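PDB 5LSM: FMN-dependent nitronate monooxygenase from Shewanella oneidensis, which binds FMN and probably uses it, with molecular oxygen, to oxidise propionate 3-nitronate to 3-oxopropanoate, as class I nitronate monooxygenases do. Local coordinates for residues 53-58 / 122-127; 95-100 / 317-322. All coordinates share one frame; numbering follows the deposited sequence.

How the contacts relate
The two contacts lie far apart in one chain, their centres 36 Å from each other and their nearest atoms about 18 Å, so they do not touch. Along the sequence their segments alternate: 53-58, 95-100, 122-127, then 317-322. Contact 1 joins helix 48-59 to the end of helix 115-124, on the outside of the eight-stranded parallel sheet of the TIM-barrel family. Contact 2 sets F97 at helix 91-97, which precedes helix 115-124 in the chain, against the loop between helices 301-313 and 336-342. One contact thus packs neighbouring barrel helices, whereas the other, away from the annotated sites, joins the region of helix 91-97 to a loop late in the chain.

Contact 1: residues 53-58 / 122-127; sequences AELTAI and AKFKPE
L55 lies over one face of the F124 ring, its CB 3.7 Å from the ring centroid and only 7° off the ring normal, a CH-pi contact centred on the ring. Farther out, L55 CD1 packs against F124 CD2 at 3.8 Å, so the leucine covers both the middle of the ring and one ortho corner. T56 comes from another direction: its OG1 lies at the ring edge, near the ring plane, 3.2 Å from F124 CZ. This is a contact of a hydroxyl oxygen with the aromatic rim; the hydroxyl has its polar partner in E52 O, one turn earlier in the same helix. With CG beside its backbone N and anti to the carbonyl carbon (chi1 -64°), F124 reaches from the last turn of its helix to the L55 and T56 surface. An alanine in place of F124 would probably leave L55 CB and CD1 without their aromatic cover and open a gap between the two helices. Just beyond the ring the chain turns: K125 takes positive phi (57°) as the helix ends, and P126 leads into strand 128-132. R59 of the first helix helps hold this turn, bonding F124 O and forming a salt bridge with E127. L55 also touches L41, I66 and V68 on strands 39-42 and 66-71. Such packing of adjacent helices over parallel strands, with a helix-to-strand turn beside it, is characteristic of the outer layer of a TIM barrel.

Contact 2: residues 95-100 / 317-322; sequences AEFNLD and WDFSPL
F97 and F319 meet ring against ring, and this aromatic pair carries the contact between 95-100 and 317-322. The centroids are 5.4 Å apart and the planes stand nearly perpendicular, at 85°, with one corner of each ring making the closest approach. The touching corners are F97 CE1 and F319 CE2, at 3.5 Å. F97 CZ adds a looser approach to the same F319 CE2, at 3.8 Å. Both side chains point toward the other segment, and with CG beside the backbone N (chi1 -74° for F97, -69° for F319) the rings meet between F97 CA and F319 CA, which are 11.3 Å apart. Apolar contact alone joins the pair, and the area buried between the segments is small, 79 Å².

Among the charged groups, E96 and D318 lie to one side of the ring pair without meeting: E96 OE2 and D318 OD2 are 6.4 Å apart. R282 stands close to both acids, in a salt bridge with E96 and touching the D318 side chain, and would probably ease any repulsion between them.

Backbone hydrogen bonds set the local turns in each segment. N98, with positive phi, closes the helix in a Schellman motif, in which N98 N bonds A95 O at 3.1 Å. In the other segment S320 N reaches W317 O, closing a turn with D318 and F319 at its middle.

F319 is further enclosed by an edge-to-face contact with Y93 of helix 91-97 and by the ring of F283. F97 rests on A311 of helix 301-313 and on R282 of helix 282-287. The ring pair thus sits among helices 91-97, 282-287 and 301-313; farther along the loop, the backbone of L322 is hydrogen-bonded to I279 of strand 276-279.

Contact 1: residues 53-58 / 122-127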
loop_
_atom_site.group_PDB
_atom_site.type_symbol
_atom_site.label_atom_id
_atom_site.label_comp_id
_atom_site.label_asym_id
_atom_site.label_seq_id
_atom_site.Cartn_x
_atom_site.Cartn_y
_atom_site.Cartn_z
ATOM N N ALA A 53 -30.388 14.140 -17.228
ATOM C CA ALA A 53 -30.217 13.516 -18.544
ATOM C C ALA A 53 -29.617 12.122 -18.385
ATOM O O ALA A 53 -30.133 11.143 -18.903
ATOM C CB ALA A 53 -29.305 14.379 -19.427
ATOM N N GLU A 54 -28.521 12.045 -17.645
ATOM C CA GLU A 54 -27.740 10.836 -17.601
ATOM C C GLU A 54 -28.490 9.730 -16.852
ATOM O O GLU A 54 -28.433 8.569 -17.247
ATOM C CB GLU A 54 -26.368 11.108 -16.999
ATOM C CG GLU A 54 -25.298 10.198 -17.557
ATOM C CD GLU A 54 -24.371 10.872 -18.534
ATOM O OE1 GLU A 54 -24.276 10.381 -19.668
ATOM O OE2 GLU A 54 -23.656 11.817 -18.138
ATOM N N LEU A 55 -29.299 10.111 -15.870
ATOM C CA LEU A 55 -30.127 9.141 -15.151
ATOM C C LEU A 55 -31.286 8.684 -16.003
ATOM O O LEU A 55 -31.713 7.533 -15.894
ATOM C CB LEU A 55 -30.656 9.718 -13.824
ATOM C CG LEU A 55 -29.670 9.644 -12.652
ATOM C CD1 LEU A 55 -30.023 10.659 -11.584
ATOM C CD2 LEU A 55 -29.621 8.238 -12.065
ATOM N N THR A 56 -31.835 9.600 -16.805
ATOM C CA THR A 56 -32.898 9.244 -17.729
ATOM C C THR A 56 -32.359 8.252 -18.788
ATOM O O THR A 56 -32.956 7.193 -19.024
ATOM C CB THR A 56 -33.544 10.510 -18.368
ATOM O OG1 THR A 56 -34.313 11.201 -17.374
ATOM C CG2 THR A 56 -34.477 10.148 -19.517
ATOM N N ALA A 57 -31.173 8.534 -19.321
ATOM C CA ALA A 57 -30.509 7.607 -20.238
ATOM C C ALA A 57 -30.245 6.228 -19.612
ATOM O O ALA A 57 -30.402 5.206 -20.278
ATOM C CB ALA A 57 -29.217 8.201 -20.768
ATOM N N ILE A 58 -29.882 6.181 -18.336
ATOM C CA ILE A 58 -29.699 4.884 -17.679
ATOM C C ILE A 58 -31.019 4.117 -17.586
ATOM O O ILE A 58 -31.081 2.934 -17.936
ATOM C CB ILE A 58 -29.057 5.027 -16.286
ATOM C CG1 ILE A 58 -27.575 5.400 -16.436
ATOM C CG2 ILE A 58 -29.190 3.732 -15.489
ATOM C CD1 ILE A 58 -26.976 6.072 -15.209
ATOM N N ALA A 122 -34.604 12.307 -6.327
ATOM C CA ALA A 122 -35.845 11.826 -5.733
ATOM C C ALA A 122 -36.771 11.256 -6.802
ATOM O O ALA A 122 -37.528 10.343 -6.527
ATOM C CB ALA A 122 -36.532 12.947 -4.981
ATOM N N LYS A 123 -36.711 11.808 -8.017
ATOM C CA LYS A 123 -37.512 11.309 -9.147
ATOM C C LYS A 123 -37.116 9.884 -9.559
ATOM O O LYS A 123 -37.972 9.081 -9.915
ATOM C CB LYS A 123 -37.393 12.255 -10.352
ATOM N N PHE A 124 -35.827 9.560 -9.467
ATOM C CA PHE A 124 -35.317 8.278 -9.967
ATOM C C PHE A 124 -35.182 7.201 -8.893
ATOM O O PHE A 124 -35.334 6.022 -9.194
ATOM C CB PHE A 124 -33.980 8.482 -10.692
ATOM C CG PHE A 124 -34.094 9.330 -11.920
ATOM C CD1 PHE A 124 -34.596 8.797 -13.100
ATOM C CD2 PHE A 124 -33.832 10.686 -11.864
ATOM C CE1 PHE A 124 -34.787 9.593 -14.213
ATOM C CE2 PHE A 124 -33.980 11.482 -12.988
ATOM C CZ PHE A 124 -34.467 10.937 -14.160
ATOM N N LYS A 125 -34.878 7.599 -7.659
ATOM C CA LYS A 125 -34.781 6.661 -6.513
ATOM C C LYS A 125 -33.776 5.528 -6.710
ATOM O O LYS A 125 -34.162 4.369 -6.830
ATOM C CB LYS A 125 -36.147 6.088 -6.158
ATOM C CG LYS A 125 -37.073 7.113 -5.521
ATOM C CD LYS A 125 -38.164 6.441 -4.712
ATOM C CE LYS A 125 -38.977 5.478 -5.565
ATOM N NZ LYS A 125 -40.320 5.254 -4.966
ATOM N N PRO A 126 -32.475 5.871 -6.710
ATOM C CA PRO A 126 -31.373 4.948 -6.956
ATOM C C PRO A 126 -31.292 3.840 -5.936
ATOM O O PRO A 126 -31.400 4.087 -4.755
ATOM C CB PRO A 126 -30.137 5.837 -6.833
ATOM C CG PRO A 126 -30.618 7.194 -7.169
ATOM C CD PRO A 126 -32.005 7.263 -6.613
ATOM N N GLU A 127 -30.968 2.650 -6.397
ATOM C CA GLU A 127 -30.834 1.508 -5.519
ATOM C C GLU A 127 -29.695 1.749 -4.539
ATOM O O GLU A 127 -29.810 1.484 -3.340
ATOM C CB GLU A 127 -30.611 0.237 -6.341
ATOM C CG GLU A 127 -31.841 -0.191 -7.158
ATOM C CD GLU A 127 -32.176 0.765 -8.312
ATOM O OE1 GLU A 127 -31.266 1.470 -8.822
ATOM O OE2 GLU A 127 -33.352 0.811 -8.726
#

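Contact 2: residues 95-100 / 317-322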
loop_
_atom_site.group_PDB
_atom_site.type_symbol
_atom_site.label_atom_id
_atom_site.label_comp_id
_atom_site.label_asym_id
_atom_site.label_seq_id
_atom_site.Cartn_x
_atom_site.Cartn_y
_atom_site.Cartn_z
ATOM N N ALA A 95 4.178 30.775 -19.561
ATOM C CA ALA A 95 5.124 31.286 -20.547
ATOM C C ALA A 95 5.502 30.234 -21.613
ATOM O O ALA A 95 5.430 30.489 -22.807
ATOM C CB ALA A 95 6.373 31.806 -19.842
ATOM N N GLU A 96 5.951 29.068 -21.172
ATOM C CA GLU A 96 6.358 28.016 -22.103
ATOM C C GLU A 96 5.250 27.750 -23.124
ATOM O O GLU A 96 5.465 27.847 -24.323
ATOM C CB GLU A 96 6.725 26.745 -21.332
ATOM C CG GLU A 96 6.929 25.518 -22.204
ATOM C CD GLU A 96 7.433 24.325 -21.427
ATOM O OE1 GLU A 96 7.578 24.451 -20.193
ATOM O OE2 GLU A 96 7.690 23.268 -22.053
ATOM N N PHE A 97 4.036 27.588 -22.633
ATOM C CA PHE A 97 2.907 27.183 -23.465
ATOM C C PHE A 97 2.099 28.375 -24.012
ATOM O O PHE A 97 1.051 28.177 -24.638
ATOM C CB PHE A 97 1.978 26.251 -22.658
ATOM C CG PHE A 97 2.533 24.874 -22.456
ATOM C CD1 PHE A 97 3.321 24.580 -21.346
ATOM C CD2 PHE A 97 2.243 23.857 -23.356
ATOM C CE1 PHE A 97 3.833 23.308 -21.157
ATOM C CE2 PHE A 97 2.770 22.586 -23.181
ATOM C CZ PHE A 97 3.567 22.314 -22.079
ATOM N N ASN A 98 2.561 29.599 -23.754
ATOM C CA ASN A 98 1.912 30.805 -24.276
ATOM C C ASN A 98 0.433 30.886 -23.888
ATOM O O ASN A 98 -0.436 31.061 -24.737
ATOM C CB ASN A 98 2.062 30.873 -25.799
ATOM C CG ASN A 98 2.009 32.301 -26.342
ATOM O OD1 ASN A 98 1.727 33.264 -25.621
ATOM N ND2 ASN A 98 2.286 32.437 -27.626
ATOM N N LEU A 99 0.160 30.772 -22.594
ATOM C CA LEU A 99 -1.210 30.760 -22.098
ATOM C C LEU A 99 -1.465 31.957 -21.228
ATOM O O LEU A 99 -0.669 32.270 -20.348
ATOM C CB LEU A 99 -1.470 29.497 -21.289
ATOM C CG LEU A 99 -1.640 28.254 -22.145
ATOM C CD1 LEU A 99 -1.321 27.015 -21.328
ATOM C CD2 LEU A 99 -3.049 28.197 -22.728
ATOM N N ASP A 100 -2.624 32.572 -21.435
ATOM C CA ASP A 100 -3.098 33.689 -20.625
ATOM C C ASP A 100 -4.253 33.182 -19.754
ATOM O O ASP A 100 -5.387 33.107 -20.227
ATOM C CB ASP A 100 -3.558 34.828 -21.558
ATOM C CG ASP A 100 -4.217 35.985 -20.820
ATOM O OD1 ASP A 100 -4.249 35.973 -19.568
ATOM O OD2 ASP A 100 -4.722 36.905 -21.512
ATOM N N TRP A 317 1.147 14.335 -22.324
ATOM C CA TRP A 317 0.337 14.067 -21.142
ATOM C C TRP A 317 0.890 14.745 -19.880
ATOM O O TRP A 317 0.422 14.477 -18.778
ATOM C CB TRP A 317 0.095 12.551 -20.952
ATOM C CG TRP A 317 1.305 11.658 -20.689
ATOM C CD1 TRP A 317 2.216 11.794 -19.692
ATOM C CD2 TRP A 317 1.591 10.387 -21.313
ATOM N NE1 TRP A 317 3.097 10.731 -19.701
ATOM C CE2 TRP A 317 2.722 9.849 -20.675
ATOM C CE3 TRP A 317 1.016 9.674 -22.364
ATOM C CZ2 TRP A 317 3.314 8.653 -21.074
ATOM C CZ3 TRP A 317 1.611 8.480 -22.766
ATOM C CH2 TRP A 317 2.747 7.985 -22.117
ATOM N N ASP A 318 1.751 15.749 -20.083
ATOM C CA ASP A 318 2.556 16.359 -19.007
ATOM C C ASP A 318 1.728 17.086 -17.942
ATOM O O ASP A 318 2.190 17.262 -16.824
ATOM C CB ASP A 318 3.603 17.345 -19.591
ATOM C CG ASP A 318 4.657 16.650 -20.495
ATOM O OD1 ASP A 318 4.465 15.465 -20.846
ATOM O OD2 ASP A 318 5.657 17.306 -20.886
ATOM N N PHE A 319 0.527 17.539 -18.282
ATOM C CA PHE A 319 -0.281 18.304 -17.328
ATOM C C PHE A 319 -1.671 17.686 -17.140
ATOM O O PHE A 319 -2.637 18.386 -16.868
ATOM C CB PHE A 319 -0.373 19.778 -17.766
ATOM C CG PHE A 319 0.928 20.520 -17.650
ATOM C CD1 PHE A 319 1.274 21.154 -16.469
ATOM C CD2 PHE A 319 1.852 20.483 -18.677
ATOM C CE1 PHE A 319 2.500 21.774 -16.330
ATOM C CE2 PHE A 319 3.085 21.093 -18.550
ATOM C CZ PHE A 319 3.405 21.746 -17.377
ATOM N N SER A 320 -1.759 16.365 -17.272
ATOM C CA SER A 320 -3.044 15.678 -17.176
ATOM C C SER A 320 -3.174 14.921 -15.839
ATOM O O SER A 320 -2.207 14.336 -15.361
ATOM C CB SER A 320 -3.211 14.709 -18.340
ATOM O OG SER A 320 -3.274 15.392 -19.579
ATOM N N PRO A 321 -4.376 14.933 -15.240
ATOM C CA PRO A 321 -4.695 14.008 -14.162
ATOM C C PRO A 321 -4.970 12.595 -14.697
ATOM O O PRO A 321 -6.063 12.299 -15.176
ATOM C CB PRO A 321 -5.955 14.621 -13.550
ATOM C CG PRO A 321 -6.635 15.260 -14.705
ATOM C CD PRO A 321 -5.511 15.819 -15.552
ATOM N N LEU A 322 -3.960 11.737 -14.632
ATOM C CA LEU A 322 -4.023 10.437 -15.248
ATOM C C LEU A 322 -4.357 9.421 -14.166
ATOM O O LEU A 322 -3.521 8.637 -13.752
ATOM C CB LEU A 322 -2.674 10.115 -15.882
ATOM C CG LEU A 322 -2.185 11.007 -17.021
ATOM C CD1 LEU A 322 -0.718 10.721 -17.291
ATOM C CD2 LEU A 322 -3.008 10.738 -18.270
#